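PDB 7M13: GDP-L-fucose synthase from Campylobacter jejuni subsp. jejuni serotype O:2, which acts as an NADPH-dependent GDP-D-glycero-L-gluco-heptose synthase, making a sugar nucleotide for the heptose of the bacterial capsular polysaccharide. Local coordinates for residues A68-G73 with I84-M89; I90-I95 with A148-S153. All coordinates share one frame; numbering follows the deposited sequence.

Overall arrangement
Following the chain from its N terminus, strand 63-66 of the Rossmann sheet ends in the loop that holds 68-73, and helix 80-100 begins soon after. Interaction 1 closes this short excursion, folding the loop back on the helix, 84-89, beside the bound NADP. Interaction 2 opens one residue later on the same helix: 90-95 meets 148-153 of helix 138-158, a longer closure that spans strand 105-111. The two therefore follow in series, neither nested nor crossed, with centres about 13 Å apart, and they touch where Ala-68 packs on Ile-90. Together they tie the cofactor loop to helix 80-100, and that helix to helix 138-158; both contacts also touch the second subunit.

Interaction 1 of 2, residues A68-G73 with I84-M89; sequences AVLPCG and IYENLM. With NAP (NADP nicotinamide-adenine-dinucleotide phosphate), chain E.
Asn-87 holds CG beside its own backbone N and anti to its carbonyl carbon (chi1 -70°), which carries the amide out from the helix to the backbone of Leu-70. The contact belongs to the Rossmann fold of an NADP-dependent epimerase/dehydratase: 68-73 lies in the loop leaving strand 63-66, and the helix that follows this loop contains 84-89. The amide grips both polar groups of one residue. Leu-70 N donates to Asn-87 OD1 at 2.9 Å on a lone pair in the carbonyl plane, nearly straight at 164°. In return Asn-87 ND2 donates to Leu-70 O at 3.0 Å, again on a lone pair, and Leu-70 O lies almost in the amide plane. The paired bonds fix the flip and rotation of the amide; ND2 also bonds to Phe-83 O one turn back on the helix, while a water donates to both Ala-68 O and Asn-87 OD1. The buried amide thus has at least four polar links, and the loop backbone is held directly at Leu-70 and through water at Ala-68.

Leu-70, with CG anti to its N, sends CD2 over the carboxylate end of the extended Glu-86, 3.9 Å from OE1. Val-69 is wedged between helix and cofactor: its CG2 presses on Asn-87 OD1 at 3.2 Å, a tight approach, and the Val-69 side chain also touches Phe-140 of helix 138-158. The other methyl, CG1, packs on the nicotinamide ribose, 3.7 Å from NAP C3D. This is consistent with the clamp on Leu-70 holding the loop where Ala-68 and Val-69 line the NADP pocket. On the adenosine side Val-69 N makes a weak hydrogen bond to NAP O4B at 3.4 Å, and Val-69 O lies 3.2 Å from C8A of the adenine.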
ATOM      1  N   ALA B  68       6.367 -16.070  -4.075  1.00 13.48           N
ATOM      2  CA  ALA B  68       7.654 -15.453  -3.751  1.00 13.46           C
ATOM      3  C   ALA B  68       7.467 -14.292  -2.769  1.00 12.48           C
ATOM      4  O   ALA B  68       6.532 -13.501  -2.934  1.00 14.94           O
ATOM      5  CB  ALA B  68       8.292 -14.968  -5.008  1.00 12.77           C
ATOM      6  N   VAL B  69       8.336 -14.210  -1.792  1.00 12.67           N
ATOM      7  CA  VAL B  69       8.233 -13.212  -0.704  1.00 12.45           C
ATOM      8  C   VAL B  69       9.610 -13.009  -0.077  1.00 13.49           C
ATOM      9  O   VAL B  69      10.422 -13.939  -0.092  1.00 14.41           O
ATOM     10  CB  VAL B  69       7.179 -13.634   0.331  1.00 12.51           C
ATOM     11  CG1 VAL B  69       7.666 -14.798   1.202  1.00 14.85           C
ATOM     12  CG2 VAL B  69       6.761 -12.463   1.182  1.00 13.51           C
ATOM     13  N   LEU B  70       9.835 -11.808   0.461  1.00 12.69           N
ATOM     14  CA  LEU B  70      10.818 -11.557   1.523  1.00 14.42           C
ATOM     15  C   LEU B  70      10.071 -11.633   2.836  1.00 15.03           C
ATOM     16  O   LEU B  70       9.302 -10.750   3.176  1.00 14.05           O
ATOM     17  CB  LEU B  70      11.458 -10.184   1.351  1.00 15.31           C
ATOM     18  CG  LEU B  70      12.344  -9.772   2.518  1.00 17.40           C
ATOM     19  CD1 LEU B  70      13.476 -10.755   2.723  1.00 20.81           C
ATOM     20  CD2 LEU B  70      12.882  -8.368   2.311  1.00 18.97           C
ATOM     21  N   PRO B  71      10.206 -12.741   3.590  1.00 15.38           N
ATOM     22  CA  PRO B  71       9.400 -12.918   4.785  1.00 16.88           C
ATOM     23  C   PRO B  71       9.881 -12.071   5.963  1.00 17.31           C
ATOM     24  O   PRO B  71      11.029 -11.760   6.015  1.00 20.44           O
ATOM     25  CB  PRO B  71       9.634 -14.390   5.144  1.00 18.84           C
ATOM     26  CG  PRO B  71      10.968 -14.721   4.556  1.00 20.16           C
ATOM     27  CD  PRO B  71      11.129 -13.854   3.319  1.00 18.54           C
ATOM     28  N   CYS B  72       8.960 -11.716   6.854  1.00 19.83           N
ATOM     29  CA  CYS B  72       9.214 -10.926   8.072  1.00 21.76           C
ATOM     30  C   CYS B  72       9.249 -11.882   9.264  1.00 26.35           C
ATOM     31  O   CYS B  72       8.210 -12.510   9.551  1.00 29.00           O
ATOM     32  CB  CYS B  72       8.113  -9.891   8.236  1.00 24.55           C
ATOM     33  SG  CYS B  72       8.348  -8.803   9.656  1.00 28.35           S
ATOM     34  N   GLY B  73      10.397 -11.991   9.917  1.00 26.78           N
ATOM     35  CA  GLY B  73      10.558 -12.832  11.120  1.00 27.01           C
ATOM     36  C   GLY B  73      11.290 -12.102  12.225  1.00 28.98           C
ATOM     37  O   GLY B  73      11.769 -10.987  11.990  1.00 26.59           O
ATOM     38  N   ILE B  84       8.791  -3.751   2.678  1.00 10.60           N
ATOM     39  CA  ILE B  84       7.748  -3.052   1.897  1.00 10.28           C
ATOM     40  C   ILE B  84       8.243  -2.889   0.459  1.00 10.94           C
ATOM     41  O   ILE B  84       7.497  -3.249  -0.475  1.00 11.27           O
ATOM     42  CB  ILE B  84       7.246  -1.753   2.551  1.00 10.16           C
ATOM     43  CG1 ILE B  84       6.163  -1.118   1.662  1.00 11.43           C
ATOM     44  CG2 ILE B  84       8.337  -0.756   2.919  1.00 10.42           C
ATOM     45  CD1 ILE B  84       5.321  -0.113   2.362  1.00 12.84           C
ATOM     46  N   TYR B  85       9.473  -2.440   0.217  1.00 10.77           N
ATOM     47  CA  TYR B  85       9.920  -2.264  -1.183  1.00 10.24           C
ATOM     48  C   TYR B  85       9.910  -3.592  -1.959  1.00  9.56           C
ATOM     49  O   TYR B  85       9.361  -3.647  -3.072  1.00 10.93           O
ATOM     50  CB  TYR B  85      11.282  -1.582  -1.227  1.00 11.45           C
ATOM     51  CG  TYR B  85      11.846  -1.502  -2.619  1.00 11.32           C
ATOM     52  CD1 TYR B  85      11.303  -0.648  -3.564  1.00 10.94           C
ATOM     53  CD2 TYR B  85      12.839  -2.344  -3.041  1.00 12.53           C
ATOM     54  CE1 TYR B  85      11.775  -0.584  -4.868  1.00 11.88           C
ATOM     55  CE2 TYR B  85      13.326  -2.308  -4.338  1.00 11.38           C
ATOM     56  CZ  TYR B  85      12.798  -1.415  -5.259  1.00 12.04           C
ATOM     57  OH  TYR B  85      13.265  -1.399  -6.548  1.00 14.49           O
ATOM     58  N   GLU B  86      10.612  -4.589  -1.464  1.00  9.91           N
ATOM     59  CA  GLU B  86      10.845  -5.819  -2.244  1.00 10.70           C
ATOM     60  C   GLU B  86       9.500  -6.475  -2.527  1.00 10.65           C
ATOM     61  O   GLU B  86       9.257  -6.929  -3.652  1.00 11.78           O
ATOM     62  CB  GLU B  86      11.855  -6.720  -1.543  1.00 11.38           C
ATOM     63  CG  GLU B  86      13.242  -6.118  -1.594  1.00 14.38           C
ATOM     64  CD  GLU B  86      14.364  -7.031  -1.157  1.00 18.67           C
ATOM     65  OE1 GLU B  86      14.224  -8.269  -1.317  1.00 20.02           O
ATOM     66  OE2 GLU B  86      15.389  -6.484  -0.658  1.00 21.50           O
ATOM     67  N   ASN B  87       8.642  -6.567  -1.498  1.00 11.46           N
ATOM     68  CA  ASN B  87       7.360  -7.283  -1.667  1.00 10.62           C
ATOM     69  C   ASN B  87       6.435  -6.469  -2.566  1.00 10.27           C
ATOM     70  O   ASN B  87       5.761  -7.052  -3.396  1.00 10.04           O
ATOM     71  CB  ASN B  87       6.753  -7.668  -0.318  1.00 10.56           C
ATOM     72  CG  ASN B  87       7.594  -8.757   0.331  1.00 11.89           C
ATOM     73  OD1 ASN B  87       7.866  -9.801  -0.299  1.00 13.44           O
ATOM     74  ND2 ASN B  87       7.984  -8.559   1.572  1.00 13.15           N
ATOM     75  N   LEU B  88       6.405  -5.142  -2.417  1.00  9.45           N
ATOM     76  CA  LEU B  88       5.605  -4.353  -3.396  1.00  9.01           C
ATOM     77  C   LEU B  88       6.127  -4.588  -4.812  1.00  9.94           C
ATOM     78  O   LEU B  88       5.324  -4.685  -5.733  1.00 10.32           O
ATOM     79  CB  LEU B  88       5.617  -2.855  -3.054  1.00  8.82           C
ATOM     80  CG  LEU B  88       4.837  -2.423  -1.827  1.00  9.12           C
ATOM     81  CD1 LEU B  88       5.002  -0.931  -1.616  1.00 10.36           C
ATOM     82  CD2 LEU B  88       3.365  -2.787  -1.926  1.00 10.41           C
ATOM     83  N   MET B  89       7.444  -4.605  -5.034  1.00  9.30           N
ATOM     84  CA  MET B  89       7.969  -4.785  -6.397  1.00 10.30           C
ATOM     85  C   MET B  89       7.590  -6.180  -6.935  1.00  9.41           C
ATOM     86  O   MET B  89       7.134  -6.259  -8.088  1.00 10.65           O
ATOM     87  CB  MET B  89       9.473  -4.571  -6.502  1.00 11.37           C
ATOM     88  CG  MET B  89       9.922  -3.105  -6.231  1.00 12.02           C
ATOM     89  SD  MET B  89       9.204  -1.917  -7.377  1.00 14.84           S
ATOM     90  CE  MET B  89       9.749  -2.628  -8.918  1.00 18.42           C
TER
HETATM   91  PA  NAP E 401       9.312 -18.979   1.470  1.00 15.45           P
HETATM   92  O1A NAP E 401       9.909 -17.911   2.338  1.00 16.81           O
HETATM   93  O2A NAP E 401       9.495 -20.410   1.913  1.00 17.63           O
HETATM   94  O5B NAP E 401       9.854 -18.910  -0.002  1.00 14.99           O
HETATM   95  C5B NAP E 401       9.883 -17.672  -0.712  1.00 16.15           C
HETATM   96  C4B NAP E 401      10.526 -17.949  -2.035  1.00 18.05           C
HETATM   97  O4B NAP E 401      10.470 -16.721  -2.799  1.00 16.49           O
HETATM   98  C3B NAP E 401      12.011 -18.360  -1.957  1.00 21.21           C
HETATM   99  O3B NAP E 401      12.205 -19.580  -2.663  1.00 21.36           O
HETATM  100  C2B NAP E 401      12.743 -17.166  -2.559  1.00 18.93           C
HETATM  101  O2B NAP E 401      13.890 -17.524  -3.332  1.00 20.00           O
HETATM  102  C1B NAP E 401      11.689 -16.592  -3.499  1.00 16.26           C
HETATM  103  N9A NAP E 401      11.937 -15.194  -3.782  1.00 15.22           N
HETATM  104  C8A NAP E 401      11.985 -14.155  -2.905  1.00 14.95           C
HETATM  105  N7A NAP E 401      12.349 -13.017  -3.446  1.00 16.20           N
HETATM  106  C5A NAP E 401      12.567 -13.332  -4.771  1.00 13.61           C
HETATM  107  C6A NAP E 401      12.988 -12.554  -5.863  1.00 15.18           C
HETATM  108  N6A NAP E 401      13.318 -11.260  -5.781  1.00 14.97           N
HETATM  109  N1A NAP E 401      13.114 -13.189  -7.050  1.00 15.06           N
HETATM  110  C2A NAP E 401      12.816 -14.493  -7.127  1.00 14.94           C
HETATM  111  N3A NAP E 401      12.419 -15.323  -6.160  1.00 15.71           N
HETATM  112  C4A NAP E 401      12.322 -14.671  -4.995  1.00 14.58           C
HETATM  113  O3  NAP E 401       7.752 -18.681   1.302  1.00 15.25           O
HETATM  114  PN  NAP E 401       6.529 -19.422   1.983  1.00 14.26           P
HETATM  115  O1N NAP E 401       6.797 -19.521   3.434  1.00 15.89           O
HETATM  116  O2N NAP E 401       6.277 -20.643   1.192  1.00 15.00           O
HETATM  117  O5D NAP E 401       5.358 -18.348   1.727  1.00 15.18           O
HETATM  118  C5D NAP E 401       4.544 -18.429   0.579  1.00 14.33           C
HETATM  119  C4D NAP E 401       3.531 -17.322   0.657  1.00 13.68           C
HETATM  120  O4D NAP E 401       2.673 -17.522   1.814  1.00 13.59           O
HETATM  121  C3D NAP E 401       4.122 -15.912   0.794  1.00 14.25           C
HETATM  122  O3D NAP E 401       3.317 -14.953   0.095  1.00 14.51           O
HETATM  123  C2D NAP E 401       4.066 -15.710   2.282  1.00 13.19           C
HETATM  124  O2D NAP E 401       4.134 -14.343   2.677  1.00 13.07           O
HETATM  125  C1D NAP E 401       2.740 -16.355   2.630  1.00 12.60           C
HETATM  126  N1N NAP E 401       2.678 -16.701   4.067  1.00 14.35           N
HETATM  127  C2N NAP E 401       3.545 -17.596   4.631  1.00 15.29           C
HETATM  128  C3N NAP E 401       3.525 -17.829   5.964  1.00 15.71           C
HETATM  129  C7N NAP E 401       4.453 -18.780   6.632  1.00 16.79           C
HETATM  130  O7N NAP E 401       4.257 -19.070   7.830  1.00 17.03           O
HETATM  131  N7N NAP E 401       5.449 -19.288   5.911  1.00 16.27           N
HETATM  132  C4N NAP E 401       2.537 -17.178   6.801  1.00 15.89           C
HETATM  133  C5N NAP E 401       1.624 -16.278   6.133  1.00 15.57           C
HETATM  134  C6N NAP E 401       1.762 -16.021   4.869  1.00 15.73           C
HETATM  135  P2B NAP E 401      15.286 -17.885  -2.600  1.00 25.06           P
HETATM  136  O1X NAP E 401      15.062 -19.274  -2.070  1.00 29.78           O
HETATM  137  O2X NAP E 401      15.590 -16.868  -1.591  1.00 22.08           O
HETATM  138  O3X NAP E 401      16.314 -17.834  -3.747  1.00 27.60           O
HETATM  139  O   HOH W   1       6.276 -10.684  -2.504  1.00 18.47           O

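Interaction 2 of 2, residues I90-I95 with A148-S153; sequences IQNNVI and AIMCES
Asn-92 and Ile-95 face Met-150 and Cys-151 where two neighbouring helices of the Rossmann fold run side by side. Helices 80-100 and 138-158 belong to successive beta-alpha-beta units, which explains their common direction: the axes of the two short segments come within 10.5 Å and cross at -20°. Both helices also touch the second subunit, consistent with the helical dimer interface known from extended short-chain dehydrogenases.

Along 90-95, Gln-91 ties the two helices together just beyond the contact, its NE2 bonding to Ala-143 O. One residue on, Asn-92 meets Met-150 at about a right angle: the methyl CE sits 3.4 Å from Asn-92 OD1 and 3.8 Å from Asn-92 CA, so the thioether end lies across the root and the oxygen of the amide. Met-150 gets there by bending at both chi2 and chi3, and its chi1 of -91° departs from the usual staggered value. The sulfur follows the methyl to the same oxygen, with Met-150 SD 3.8 Å from Asn-92 OD1. Leu-88 of the second subunit packs on Asn-92 as well, so this amide lies near the dimer interface.

Ile-95 completes the contact with two branches. CG2, anti to the backbone N, meets Met-150 CE at 4.0 Å, while the delta methyl CD1 reaches further across to Met-150 CB, also at 4.0 Å. The isoleucine thus touches the methionine at both its root and its tip, and the two side chains pass at a slant. Phe-162 touches both Ile-95 and Cys-151, so the pair also rests on strand 162-171. No hydrogen bond links the two segments, and the apolar contact finishes with Ile-95 CD1 4.0 Å from Cys-151 SG.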
ATOM      1  N   ILE B  90       7.756  -7.219  -6.144  1.00  9.62           N
ATOM      2  CA  ILE B  90       7.399  -8.588  -6.576  1.00 10.68           C
ATOM      3  C   ILE B  90       5.922  -8.599  -6.976  1.00 11.27           C
ATOM      4  O   ILE B  90       5.545  -9.075  -8.049  1.00 11.32           O
ATOM      5  CB  ILE B  90       7.741  -9.606  -5.490  1.00 11.10           C
ATOM      6  CG1 ILE B  90       9.257  -9.719  -5.320  1.00 12.10           C
ATOM      7  CG2 ILE B  90       7.111 -10.942  -5.862  1.00 11.63           C
ATOM      8  CD1 ILE B  90       9.662 -10.488  -4.096  1.00 13.36           C
ATOM      9  N   GLN B  91       5.084  -8.147  -6.062  1.00 10.49           N
ATOM     10  CA  GLN B  91       3.621  -8.127  -6.249  1.00 10.90           C
ATOM     11  C   GLN B  91       3.289  -7.339  -7.513  1.00 10.70           C
ATOM     12  O   GLN B  91       2.519  -7.834  -8.399  1.00 11.32           O
ATOM     13  CB  GLN B  91       2.911  -7.519  -5.037  1.00 10.86           C
ATOM     14  CG  GLN B  91       3.016  -8.364  -3.769  1.00 11.36           C
ATOM     15  CD  GLN B  91       2.717  -7.642  -2.481  1.00 10.62           C
ATOM     16  OE1 GLN B  91       3.024  -8.188  -1.410  1.00 12.59           O
ATOM     17  NE2 GLN B  91       2.219  -6.422  -2.551  1.00 11.25           N
ATOM     18  N   ASN B  92       3.802  -6.123  -7.626  1.00 10.69           N
ATOM     19  CA  ASN B  92       3.399  -5.218  -8.719  1.00 11.85           C
ATOM     20  C   ASN B  92       3.903  -5.806 -10.042  1.00 10.81           C
ATOM     21  O   ASN B  92       3.167  -5.825 -11.044  1.00 11.18           O
ATOM     22  CB  ASN B  92       3.966  -3.821  -8.506  1.00 11.86           C
ATOM     23  CG  ASN B  92       3.318  -3.074  -7.362  1.00 15.44           C
ATOM     24  OD1 ASN B  92       2.335  -3.525  -6.803  1.00 17.11           O
ATOM     25  ND2 ASN B  92       3.922  -1.947  -7.042  1.00 21.03           N
ATOM     26  N   ASN B  93       5.143  -6.265 -10.057  1.00 10.44           N
ATOM     27  CA  ASN B  93       5.718  -6.784 -11.320  1.00 11.68           C
ATOM     28  C   ASN B  93       4.938  -8.018 -11.786  1.00 11.33           C
ATOM     29  O   ASN B  93       4.588  -8.098 -12.975  1.00 11.10           O
ATOM     30  CB  ASN B  93       7.188  -7.116 -11.132  1.00 11.05           C
ATOM     31  CG  ASN B  93       8.096  -5.904 -10.982  1.00 11.83           C
ATOM     32  OD1 ASN B  93       7.728  -4.803 -11.372  1.00 13.19           O
ATOM     33  ND2 ASN B  93       9.267  -6.151 -10.416  1.00 11.16           N
ATOM     34  N   VAL B  94       4.624  -8.949 -10.890  1.00 11.12           N
ATOM     35  CA  VAL B  94       3.965 -10.205 -11.337  1.00 10.23           C
ATOM     36  C   VAL B  94       2.498  -9.919 -11.656  1.00 10.76           C
ATOM     37  O   VAL B  94       2.005 -10.357 -12.691  1.00 11.16           O
ATOM     38  CB  VAL B  94       4.141 -11.295 -10.272  1.00 10.08           C
ATOM     39  CG1 VAL B  94       3.291 -12.511 -10.555  1.00 10.97           C
ATOM     40  CG2 VAL B  94       5.615 -11.651 -10.155  1.00 11.29           C
ATOM     41  N   ILE B  95       1.806  -9.131 -10.839  1.00 10.33           N
ATOM     42  CA  ILE B  95       0.363  -8.913 -11.057  1.00 10.76           C
ATOM     43  C   ILE B  95       0.175  -8.096 -12.346  1.00 10.13           C
ATOM     44  O   ILE B  95      -0.642  -8.455 -13.204  1.00 10.45           O
ATOM     45  CB  ILE B  95      -0.304  -8.262  -9.843  1.00 10.07           C
ATOM     46  CG1 ILE B  95      -0.306  -9.218  -8.656  1.00 11.33           C
ATOM     47  CG2 ILE B  95      -1.710  -7.822 -10.213  1.00 11.23           C
ATOM     48  CD1 ILE B  95      -0.624  -8.547  -7.337  1.00 11.72           C
ATOM     49  N   ALA B 148      -3.259  -7.393  -1.856  1.00 10.91           N
ATOM     50  CA  ALA B 148      -4.681  -7.768  -1.904  1.00 10.49           C
ATOM     51  C   ALA B 148      -5.478  -6.735  -2.690  1.00 11.44           C
ATOM     52  O   ALA B 148      -6.344  -7.077  -3.505  1.00 10.57           O
ATOM     53  CB  ALA B 148      -5.223  -7.920  -0.515  1.00 11.05           C
ATOM     54  N   ILE B 149      -5.215  -5.469  -2.421  1.00 10.34           N
ATOM     55  CA  ILE B 149      -5.976  -4.375  -3.073  1.00  9.88           C
ATOM     56  C   ILE B 149      -5.620  -4.323  -4.564  1.00  9.80           C
ATOM     57  O   ILE B 149      -6.512  -4.066  -5.423  1.00 11.81           O
ATOM     58  CB  ILE B 149      -5.773  -3.050  -2.303  1.00 10.00           C
ATOM     59  CG1 ILE B 149      -6.370  -3.151  -0.890  1.00 10.55           C
ATOM     60  CG2 ILE B 149      -6.341  -1.889  -3.116  1.00 11.97           C
ATOM     61  CD1 ILE B 149      -6.214  -1.914  -0.021  1.00 11.03           C
ATOM     62  N   MET B 150      -4.367  -4.668  -4.877  1.00 10.70           N
ATOM     63  CA  MET B 150      -3.886  -4.711  -6.284  1.00 10.84           C
ATOM     64  C   MET B 150      -4.676  -5.780  -7.051  1.00 11.24           C
ATOM     65  O   MET B 150      -5.094  -5.494  -8.190  1.00 10.21           O
ATOM     66  CB  MET B 150      -2.392  -5.045  -6.341  1.00 14.77           C
ATOM     67  CG  MET B 150      -1.499  -3.820  -6.316  1.00 18.43           C
ATOM     68  SD  MET B 150      -1.297  -3.075  -7.955  1.00 18.45           S
ATOM     69  CE  MET B 150      -0.329  -4.340  -8.774  1.00 14.37           C
ATOM     70  N   CYS B 151      -4.871  -6.960  -6.448  1.00 11.20           N
ATOM     71  CA  CYS B 151      -5.621  -8.043  -7.104  1.00 11.64           C
ATOM     72  C   CYS B 151      -7.058  -7.572  -7.332  1.00 10.48           C
ATOM     73  O   CYS B 151      -7.606  -7.680  -8.439  1.00 11.01           O
ATOM     74  CB  CYS B 151      -5.635  -9.318  -6.273  1.00 12.55           C
ATOM     75  SG  CYS B 151      -4.049 -10.190  -6.232  1.00 14.17           S
ATOM     76  N   GLU B 152      -7.711  -7.088  -6.277  1.00 10.66           N
ATOM     77  CA  GLU B 152      -9.132  -6.731  -6.349  1.00 11.08           C
ATOM     78  C   GLU B 152      -9.296  -5.596  -7.353  1.00 10.84           C
ATOM     79  O   GLU B 152     -10.322  -5.555  -8.109  1.00 11.01           O
ATOM     80  CB  GLU B 152      -9.616  -6.317  -4.970  1.00 11.55           C
ATOM     81  CG  GLU B 152     -11.053  -5.874  -4.931  1.00 12.84           C
ATOM     82  CD  GLU B 152     -11.408  -5.438  -3.531  1.00 13.50           C
ATOM     83  OE1 GLU B 152     -11.019  -4.289  -3.127  1.00 14.84           O
ATOM     84  OE2 GLU B 152     -12.043  -6.273  -2.827  1.00 15.01           O
ATOM     85  N   SER B 153      -8.396  -4.614  -7.335  1.00 10.13           N
ATOM     86  CA  SER B 153      -8.563  -3.416  -8.204  1.00 10.29           C
ATOM     87  C   SER B 153      -8.435  -3.803  -9.688  1.00  9.83           C
ATOM     88  O   SER B 153      -9.169  -3.277 -10.531  1.00 10.90           O
ATOM     89  CB  SER B 153      -7.568  -2.359  -7.835  1.00 11.48           C
ATOM     90  OG  SER B 153      -7.741  -1.962  -6.475  1.00 11.73           O
TER